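Local coordinates for insecticidal protein (Brevibacillus laterosporus, PDB 7ML9) that is an insecticidal toxin active against the western corn rootworm and probably kills by forming beta-barrel pores in membranes, at residues T26-L32 with D256-F260; N241-T247 with Q261-V267. All coordinates share one frame; numbering follows the deposited sequence. Where two conformers were deposited one is given.

Contact 1: T26-L32 with D256-F260; sequences TDVQERL and DFRNF. With NA (sodium ion), chain F.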
ATOM      1  N   THR A  26       0.197  -8.911 -13.454  1.00 23.01           N
ATOM      2  CA  THR A  26       1.183  -8.884 -14.522  1.00 23.16           C
ATOM      3  C   THR A  26       2.073 -10.105 -14.349  1.00 21.21           C
ATOM      4  O   THR A  26       2.711 -10.267 -13.301  1.00 19.58           O
ATOM      5  CB  THR A  26       2.011  -7.606 -14.487  1.00 22.82           C
ATOM      6  OG1 THR A  26       1.154  -6.480 -14.718  1.00 22.81           O
ATOM      7  CG2 THR A  26       3.115  -7.653 -15.555  1.00 22.39           C
ATOM      8  N   ASP A  27       2.086 -10.977 -15.355  1.00 18.47           N
ATOM      9  CA  ASP A  27       2.998 -12.123 -15.370  1.00 17.13           C
ATOM     10  C   ASP A  27       4.327 -11.598 -15.880  1.00 20.24           C
ATOM     11  O   ASP A  27       4.538 -11.481 -17.090  1.00 18.88           O
ATOM     12  CB  ASP A  27       2.431 -13.241 -16.247  1.00 19.89           C
ATOM     13  CG  ASP A  27       3.316 -14.491 -16.278  1.00 19.74           C
ATOM     14  OD1 ASP A  27       4.538 -14.413 -16.039  1.00 24.27           O
ATOM     15  OD2 ASP A  27       2.773 -15.568 -16.568  1.00 28.97           O
ATOM     16  N   VAL A  28       5.222 -11.263 -14.952  1.00 15.04           N
ATOM     17  CA  VAL A  28       6.415 -10.508 -15.303  1.00 16.54           C
ATOM     18  C   VAL A  28       7.315 -11.307 -16.248  1.00 20.56           C
ATOM     19  O   VAL A  28       7.822 -10.775 -17.244  1.00 14.75           O
ATOM     20  CB  VAL A  28       7.156 -10.077 -14.027  1.00 19.69           C
ATOM     21  CG1 VAL A  28       8.501  -9.441 -14.382  1.00 19.98           C
ATOM     22  CG2 VAL A  28       6.269  -9.082 -13.209  1.00 19.91           C
ATOM     23  N   GLN A  29       7.529 -12.594 -15.957  1.00 17.80           N
ATOM     24  CA  GLN A  29       8.397 -13.386 -16.831  1.00 21.83           C
ATOM     25  C   GLN A  29       7.831 -13.490 -18.246  1.00 18.80           C
ATOM     26  O   GLN A  29       8.576 -13.362 -19.229  1.00 16.49           O
ATOM     27  CB  GLN A  29       8.607 -14.773 -16.239  1.00 21.65           C
ATOM     28  CG  GLN A  29       9.543 -14.771 -15.056  1.00 20.48           C
ATOM     29  CD  GLN A  29       9.594 -16.123 -14.397  1.00 28.87           C
ATOM     30  OE1 GLN A  29       8.811 -16.424 -13.495  1.00 32.67           O
ATOM     31  NE2 GLN A  29      10.505 -16.960 -14.864  1.00 29.73           N
ATOM     32  N   GLU A  30       6.521 -13.724 -18.374  1.00 16.92           N
ATOM     33  CA  GLU A  30       5.928 -13.819 -19.701  1.00 21.22           C
ATOM     34  C   GLU A  30       5.987 -12.485 -20.436  1.00 20.75           C
ATOM     35  O   GLU A  30       6.221 -12.456 -21.653  1.00 18.33           O
ATOM     36  CB  GLU A  30       4.490 -14.328 -19.620  1.00 23.08           C
ATOM     37  CG  GLU A  30       3.811 -14.425 -20.990  1.00 25.22           C
ATOM     38  CD  GLU A  30       4.540 -15.370 -21.973  1.00 32.74           C
ATOM     39  OE1 GLU A  30       4.397 -15.176 -23.204  1.00 29.58           O
ATOM     40  OE2 GLU A  30       5.246 -16.309 -21.525  1.00 24.29           O
ATOM     41  N   ARG A  31       5.824 -11.365 -19.719  1.00 16.48           N
ATOM     42  CA  ARG A  31       5.947 -10.069 -20.387  1.00 15.93           C
ATOM     43  C   ARG A  31       7.380  -9.795 -20.835  1.00 16.62           C
ATOM     44  O   ARG A  31       7.584  -9.161 -21.883  1.00 15.17           O
ATOM     45  CB  ARG A  31       5.436  -8.938 -19.482  1.00 17.58           C
ATOM     46  CG  ARG A  31       3.930  -8.964 -19.237  1.00 14.64           C
ATOM     47  CD  ARG A  31       3.079  -8.999 -20.519  1.00 21.91           C
ATOM     48  NE  ARG A  31       3.236  -7.785 -21.327  1.00 24.63           N
ATOM     49  CZ  ARG A  31       3.005  -7.727 -22.640  1.00 28.77           C
ATOM     50  NH1 ARG A  31       2.599  -8.813 -23.298  1.00 29.07           N
ATOM     51  NH2 ARG A  31       3.169  -6.583 -23.298  1.00 26.58           N
ATOM     52  N   LEU A  32       8.381 -10.254 -20.074  1.00 13.97           N
ATOM     53  CA  LEU A  32       9.766 -10.121 -20.532  1.00 14.81           C
ATOM     54  C   LEU A  32      10.028 -10.996 -21.752  1.00 17.32           C
ATOM     55  O   LEU A  32      10.821 -10.624 -22.626  1.00 13.59           O
ATOM     56  CB  LEU A  32      10.750 -10.470 -19.412  1.00 11.59           C
ATOM     57  CG  LEU A  32      10.745  -9.466 -18.238  1.00 15.08           C
ATOM     58  CD1 LEU A  32      11.675  -9.914 -17.139  1.00 15.92           C
ATOM     59  CD2 LEU A  32      11.152  -8.071 -18.721  1.00 18.52           C
ATOM     60  N   ASP A 256       3.099  -3.083 -25.382  1.00 20.73           N
ATOM     61  CA  ASP A 256       2.570  -2.308 -24.257  1.00 23.67           C
ATOM     62  C   ASP A 256       3.343  -2.699 -23.001  1.00 18.03           C
ATOM     63  O   ASP A 256       3.126  -3.774 -22.438  1.00 23.06           O
ATOM     64  CB  ASP A 256       1.077  -2.573 -24.087  1.00 28.85           C
ATOM     65  CG  ASP A 256       0.446  -1.740 -22.966  1.00 36.77           C
ATOM     66  OD1 ASP A 256       1.136  -0.885 -22.373  1.00 34.13           O
ATOM     67  OD2 ASP A 256      -0.747  -1.954 -22.669  1.00 41.58           O
ATOM     68  N   PHE A 257       4.251  -1.831 -22.567  1.00 17.81           N
ATOM     69  CA  PHE A 257       4.985  -2.076 -21.331  1.00 20.00           C
ATOM     70  C   PHE A 257       4.825  -0.894 -20.388  1.00 14.57           C
ATOM     71  O   PHE A 257       5.808  -0.410 -19.818  1.00 15.25           O
ATOM     72  CB  PHE A 257       6.458  -2.370 -21.639  1.00 17.54           C
ATOM     73  CG  PHE A 257       6.625  -3.585 -22.506  1.00 20.08           C
ATOM     74  CD1 PHE A 257       6.534  -4.845 -21.948  1.00 18.39           C
ATOM     75  CD2 PHE A 257       6.783  -3.463 -23.885  1.00 18.97           C
ATOM     76  CE1 PHE A 257       6.638  -5.987 -22.738  1.00 20.77           C
ATOM     77  CE2 PHE A 257       6.881  -4.594 -24.684  1.00 19.53           C
ATOM     78  CZ  PHE A 257       6.805  -5.857 -24.106  1.00 15.05           C
ATOM     79  N   ARG A 258       3.583  -0.432 -20.229  1.00 18.30           N
ATOM     80  CA  ARG A 258       3.334   0.835 -19.542  1.00 22.55           C
ATOM     81  C   ARG A 258       3.755   0.801 -18.076  1.00 19.77           C
ATOM     82  O   ARG A 258       4.080   1.844 -17.504  1.00 23.51           O
ATOM     83  CB  ARG A 258       1.855   1.205 -19.651  1.00 23.74           C
ATOM     84  CG  ARG A 258       1.535   1.995 -20.914  1.00 40.74           C
ATOM     85  CD  ARG A 258       0.060   2.364 -20.987  1.00 58.24           C
ATOM     86  NE  ARG A 258      -0.719   1.295 -21.602  1.00 50.80           N
ATOM     87  CZ  ARG A 258      -2.003   1.061 -21.353  1.00 54.55           C
ATOM     88  NH1 ARG A 258      -2.673   1.830 -20.504  1.00 54.53           N
ATOM     89  NH2 ARG A 258      -2.619   0.056 -21.962  1.00 49.13           N
ATOM     90  N   ASN A 259       3.764  -0.367 -17.442  1.00 22.55           N
ATOM     91  CA  ASN A 259       4.141  -0.450 -16.037  0.59 23.28           C
ATOM     92  C   ASN A 259       5.564  -0.967 -15.847  1.00 20.61           C
ATOM     93  O   ASN A 259       5.899  -1.463 -14.766  1.00 19.13           O
ATOM     94  CB  ASN A 259       3.130  -1.298 -15.251  0.59 25.20           C
ATOM     95  CG  ASN A 259       3.078  -2.747 -15.703  0.59 23.66           C
ATOM     96  OD1 ASN A 259       3.219  -3.051 -16.882  0.59 25.81           O
ATOM     97  ND2 ASN A 259       2.850  -3.653 -14.749  0.59 22.22           N
ATOM     98  N   PHE A 260       6.413  -0.834 -16.870  1.00 18.59           N
ATOM     99  CA  PHE A 260       7.824  -1.172 -16.795  1.00 15.21           C
ATOM    100  C   PHE A 260       8.641   0.087 -17.034  1.00 16.72           C
ATOM    101  O   PHE A 260       8.248   0.965 -17.807  1.00 19.08           O
ATOM    102  CB  PHE A 260       8.239  -2.219 -17.851  1.00 14.62           C
ATOM    103  CG  PHE A 260       7.661  -3.597 -17.630  1.00 15.62           C
ATOM    104  CD1 PHE A 260       6.320  -3.844 -17.863  1.00 22.53           C
ATOM    105  CD2 PHE A 260       8.473  -4.651 -17.223  1.00 18.39           C
ATOM    106  CE1 PHE A 260       5.788  -5.117 -17.679  1.00 20.94           C
ATOM    107  CE2 PHE A 260       7.946  -5.933 -17.048  1.00 18.52           C
ATOM    108  CZ  PHE A 260       6.605  -6.155 -17.267  1.00 16.59           C
TER
HETATM  109 NA    NA F 405       2.464 -13.172 -24.213  1.00 28.58          NA
HETATM  110  O   HOH W   1       2.000  -5.749 -25.962  1.00 30.11           O
HETATM  111  O   HOH W   2       3.470  -5.239 -20.070  1.00 32.27           O

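Contact 2: N241-T247 with Q261-V267; sequences NIGAVLT and QPSGRDV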
ATOM      1  N   ASN A 241      20.719  -7.409 -22.392  1.00 14.69           N
ATOM      2  CA  ASN A 241      20.065  -7.145 -21.104  1.00 18.09           C
ATOM      3  C   ASN A 241      18.702  -6.482 -21.296  1.00 18.30           C
ATOM      4  O   ASN A 241      18.486  -5.700 -22.227  1.00 14.98           O
ATOM      5  CB  ASN A 241      20.958  -6.268 -20.209  1.00 19.93           C
ATOM      6  CG  ASN A 241      21.157  -4.837 -20.761  1.00 25.00           C
ATOM      7  OD1 ASN A 241      20.316  -3.960 -20.573  1.00 20.34           O
ATOM      8  ND2 ASN A 241      22.290  -4.603 -21.405  1.00 19.89           N
ATOM      9  N   ILE A 242      17.770  -6.808 -20.395  1.00 15.70           N
ATOM     10  CA  ILE A 242      16.389  -6.399 -20.608  1.00 15.47           C
ATOM     11  C   ILE A 242      16.244  -4.885 -20.491  1.00 11.63           C
ATOM     12  O   ILE A 242      15.336  -4.306 -21.093  1.00 16.54           O
ATOM     13  CB  ILE A 242      15.429  -7.123 -19.634  1.00 15.69           C
ATOM     14  CG1 ILE A 242      15.945  -7.038 -18.198  1.00 14.60           C
ATOM     15  CG2 ILE A 242      15.205  -8.589 -20.043  1.00 14.62           C
ATOM     16  CD1 ILE A 242      14.899  -7.559 -17.153  1.00 15.62           C
ATOM     17  N   GLY A 243      17.109  -4.221 -19.719  1.00 15.33           N
ATOM     18  CA  GLY A 243      16.986  -2.774 -19.595  1.00 17.77           C
ATOM     19  C   GLY A 243      17.168  -2.070 -20.930  1.00 17.17           C
ATOM     20  O   GLY A 243      16.420  -1.146 -21.274  1.00 16.12           O
ATOM     21  N   ALA A 244      18.158  -2.508 -21.707  1.00 19.19           N
ATOM     22  CA  ALA A 244      18.382  -1.908 -23.018  1.00 21.38           C
ATOM     23  C   ALA A 244      17.284  -2.297 -23.992  1.00 16.02           C
ATOM     24  O   ALA A 244      16.840  -1.467 -24.796  1.00 16.76           O
ATOM     25  CB  ALA A 244      19.752  -2.322 -23.565  1.00 22.98           C
ATOM     26  N   VAL A 245      16.834  -3.555 -23.945  1.00 15.36           N
ATOM     27  CA  VAL A 245      15.772  -3.968 -24.850  1.00 14.16           C
ATOM     28  C   VAL A 245      14.483  -3.224 -24.527  1.00 17.80           C
ATOM     29  O   VAL A 245      13.769  -2.781 -25.430  1.00 13.31           O
ATOM     30  CB  VAL A 245      15.587  -5.496 -24.809  1.00 14.27           C
ATOM     31  CG1 VAL A 245      14.385  -5.928 -25.671  1.00 12.35           C
ATOM     32  CG2 VAL A 245      16.886  -6.199 -25.261  1.00 15.70           C
ATOM     33  N   LEU A 246      14.171  -3.042 -23.234  1.00 13.43           N
ATOM     34  CA  LEU A 246      12.969  -2.281 -22.896  1.00 13.92           C
ATOM     35  C   LEU A 246      13.090  -0.831 -23.351  1.00 11.45           C
ATOM     36  O   LEU A 246      12.131  -0.258 -23.865  1.00 14.23           O
ATOM     37  CB  LEU A 246      12.697  -2.339 -21.387  1.00 15.73           C
ATOM     38  CG  LEU A 246      11.508  -1.488 -20.914  1.00 16.21           C
ATOM     39  CD1 LEU A 246      10.178  -2.064 -21.404  1.00 15.11           C
ATOM     40  CD2 LEU A 246      11.508  -1.334 -19.382  1.00 13.96           C
ATOM     41  N   THR A 247      14.257  -0.221 -23.158  1.00 13.29           N
ATOM     42  CA  THR A 247      14.434   1.161 -23.575  1.00 17.38           C
ATOM     43  C   THR A 247      14.141   1.316 -25.060  1.00 17.86           C
ATOM     44  O   THR A 247      13.433   2.244 -25.470  1.00 15.42           O
ATOM     45  CB  THR A 247      15.851   1.626 -23.242  1.00 14.94           C
ATOM     46  OG1 THR A 247      16.077   1.483 -21.835  1.00 20.93           O
ATOM     47  CG2 THR A 247      16.080   3.096 -23.649  1.00 19.37           C
ATOM     48  N   GLN A 261       9.800   0.149 -16.387  1.00 15.85           N
ATOM     49  CA  GLN A 261      10.695   1.270 -16.511  1.00 17.90           C
ATOM     50  C   GLN A 261      12.118   0.728 -16.550  1.00 18.53           C
ATOM     51  O   GLN A 261      12.474  -0.111 -15.707  1.00 18.01           O
ATOM     52  CB  GLN A 261      10.503   2.195 -15.304  1.00 22.17           C
ATOM     53  CG  GLN A 261      11.251   3.486 -15.311  1.00 33.61           C
ATOM     54  CD  GLN A 261      10.910   4.279 -14.047  1.00 40.27           C
ATOM     55  OE1 GLN A 261       9.785   4.748 -13.885  1.00 40.22           O
ATOM     56  NE2 GLN A 261      11.867   4.400 -13.147  1.00 33.80           N
ATOM     57  N   PRO A 262      12.960   1.179 -17.482  1.00 17.54           N
ATOM     58  CA  PRO A 262      14.352   0.718 -17.478  1.00 18.78           C
ATOM     59  C   PRO A 262      15.124   1.279 -16.297  1.00 22.95           C
ATOM     60  O   PRO A 262      14.864   2.385 -15.815  1.00 23.05           O
ATOM     61  CB  PRO A 262      14.916   1.239 -18.809  1.00 21.67           C
ATOM     62  CG  PRO A 262      14.025   2.356 -19.206  1.00 24.74           C
ATOM     63  CD  PRO A 262      12.656   2.062 -18.623  1.00 19.76           C
ATOM     64  N   SER A 263      16.099   0.501 -15.840  1.00 17.06           N
ATOM     65  CA  SER A 263      16.957   0.934 -14.740  1.00 23.24           C
ATOM     66  C   SER A 263      18.334   0.326 -15.006  1.00 21.85           C
ATOM     67  O   SER A 263      18.702  -0.711 -14.445  1.00 20.71           O
ATOM     68  CB  SER A 263      16.396   0.515 -13.380  1.00 24.66           C
ATOM     69  OG  SER A 263      17.282   0.866 -12.331  1.00 26.33           O
ATOM     70  N   GLY A 264      19.092   0.982 -15.888  1.00 24.46           N
ATOM     71  CA  GLY A 264      20.359   0.416 -16.323  1.00 23.27           C
ATOM     72  C   GLY A 264      20.108  -0.889 -17.068  1.00 19.62           C
ATOM     73  O   GLY A 264      19.275  -0.956 -17.979  1.00 20.55           O
ATOM     74  N   ARG A 265      20.809  -1.951 -16.664  1.00 18.98           N
ATOM     75  CA  ARG A 265      20.599  -3.271 -17.265  1.00 17.28           C
ATOM     76  C   ARG A 265      19.319  -3.957 -16.790  1.00 20.93           C
ATOM     77  O   ARG A 265      18.906  -4.944 -17.409  1.00 19.06           O
ATOM     78  CB  ARG A 265      21.793  -4.186 -16.959  1.00 21.37           C
ATOM     79  CG  ARG A 265      23.142  -3.673 -17.467  1.00 25.49           C
ATOM     80  CD  ARG A 265      24.293  -4.586 -17.013  1.00 28.86           C
ATOM     81  NE  ARG A 265      24.061  -5.982 -17.392  1.00 29.19           N
ATOM     82  CZ  ARG A 265      24.395  -6.501 -18.571  1.00 35.21           C
ATOM     83  NH1 ARG A 265      24.988  -5.740 -19.482  1.00 36.12           N
ATOM     84  NH2 ARG A 265      24.139  -7.779 -18.838  1.00 30.11           N
ATOM     85  N   ASP A 266      18.684  -3.467 -15.725  1.00 19.45           N
ATOM     86  CA  ASP A 266      17.496  -4.087 -15.159  1.00 18.89           C
ATOM     87  C   ASP A 266      16.250  -3.321 -15.596  1.00 18.15           C
ATOM     88  O   ASP A 266      16.319  -2.305 -16.300  1.00 17.89           O
ATOM     89  CB  ASP A 266      17.584  -4.128 -13.621  1.00 19.55           C
ATOM     90  CG  ASP A 266      18.901  -4.710 -13.119  1.00 28.44           C
ATOM     91  OD1 ASP A 266      19.197  -5.896 -13.423  1.00 27.46           O
ATOM     92  OD2 ASP A 266      19.651  -3.976 -12.428  1.00 30.51           O
ATOM     93  N   VAL A 267      15.089  -3.817 -15.173  1.00 15.64           N
ATOM     94  CA  VAL A 267      13.841  -3.089 -15.339  1.00 13.20           C
ATOM     95  C   VAL A 267      13.129  -3.064 -13.989  1.00 18.33           C
ATOM     96  O   VAL A 267      13.278  -3.970 -13.159  1.00 18.22           O
ATOM     97  CB  VAL A 267      12.910  -3.688 -16.426  1.00 16.47           C
ATOM     98  CG1 VAL A 267      13.660  -3.921 -17.788  1.00 14.10           C
ATOM     99  CG2 VAL A 267      12.315  -4.949 -15.945  1.00 23.05           C
TER

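Contact 1: T26-L32 with D256-F260
Arg31, on the first turn of helix 28-48, reaches across to the loop that precedes strand 260-263, making a mixed polar and aromatic contact between the start of that helix and the loop joining helix 242-252 to strand 260-263. Its NH2 donates to Asp256 O at 2.9 Å, approaching from above the carbonyl plane with an N-H...O angle of 146°. Bends at chi2 and chi3 fold the arginine back so that NH2 also lies over one face of the Phe257 ring, 3.6 Å from CE1, with guanidinium and ring planes only 22° apart. Two waters complete the polar side: one accepts from NH2 and from Asp256 N, while the other accepts from NE, in the guanidinium plane, and donates to Asp256 O. That carbonyl is therefore gripped by both the arginine and a water.

Phe260 supplies the apolar part. Its CZ comes within 3.7 Å of Arg31 CB, and its CE2 lies 4.2 Å from Leu32 CD2, with Val28 CG1 slightly farther off; all approach obliquely. Phe257 CD1 sits over one face of the same ring, offset toward its rim. Beside strand 25-27, Asn259 ND2 donates to Thr26 OG1 over 3.3 Å, a bent bond of 137°, and also to Lys270 O.

Each segment has its own local brace. Asp27 OD1 accepts from Glu30 N at 3.1 Å and caps the helix, whose Glu30 OE1 binds the sodium ion. In the loop, Arg258 grips Asp256 side-on through NE and NH2, while its backbone N closes an Asx turn on Asp256 OD1, overlapping the type I beta turn from Phe257 to Phe260. An N-terminal helix thus packs against a loop beside the large sheet, consistent with the elongated, mostly beta build of the ETX/MTX2 family.

Contact 2: N241-T247 with Q261-V267
Arg265 crosses Asn241 at about a right angle where helix 242-252 begins against a beta hairpin. From CB outward, the arginine passes the asparagine amide: CB is 3.9 Å from Asn241 CG, and CG keeps a similar spacing before the chain bends at chi3. That bend brings the guanidinium back, so that Asn241 CB stands 3.7 Å above its plane, over the centre. At the tip, NH1 approaches Asn241 ND2 to 3.5 Å, amide and guanidinium planes being 50° apart, and NH2 faces Asn241 CB. Between these two side chains the meeting is one of packing; Asn241 OD1 is committed to Ala244 N as the helix N-cap, a bond of 2.8 Å.

The hairpin turns at Ser263-Asp266, a type II' beta turn closed in both directions by Ser263 and Asp266 backbone bonds, with Gly264 at positive phi. Strands 260-263 and 266-289 are its antiparallel arms, and the helix runs over it at 140° to strand 260-263. Gly243 lets the two backbones meet: its N donates to Arg265 O, well above the carbonyl plane, and its CA makes a CA-H...O contact with Gly264 O at 3.3 Å.

Farther along the helix, apolar side chains take over. Leu246 CD2 lies over both arms, 3.7 Å from Pro262 CD and from Val267 CG1; CG lies opposite the backbone N at chi1 176°, directing the branch there. The Ile242 side chain crosses that of Val267 at about a right angle, CD1 meeting CG2. On the outer side, Thr247 OG1 donates to Gly243 O, which also accepts from Thr247 N through its other face, and the same hydroxyl oxygen lies 3.3 Å from Pro262 CB.

From the N terminus, strand 25-27 leads into helix 28-48, and contact 1 closes a loop of 223 residues when the chain returns at 256-260. Contact 2 opens inside that loop, at 241-247, and closes beyond it at 261-267, with 13 residues between its segments, so the two closures cross rather than nest. Their centres lie 12 Å apart and they touch directly: Leu246 CD2 packs on Phe260 CB at 3.7 Å, and Leu32 CD1 meets Ile242 CD1 at 4.0 Å. Helices 28-48 and 242-252 are thereby tied to each other and to the hairpin of strands 260-263 and 266-289, the latter an inner strand of the large sheet.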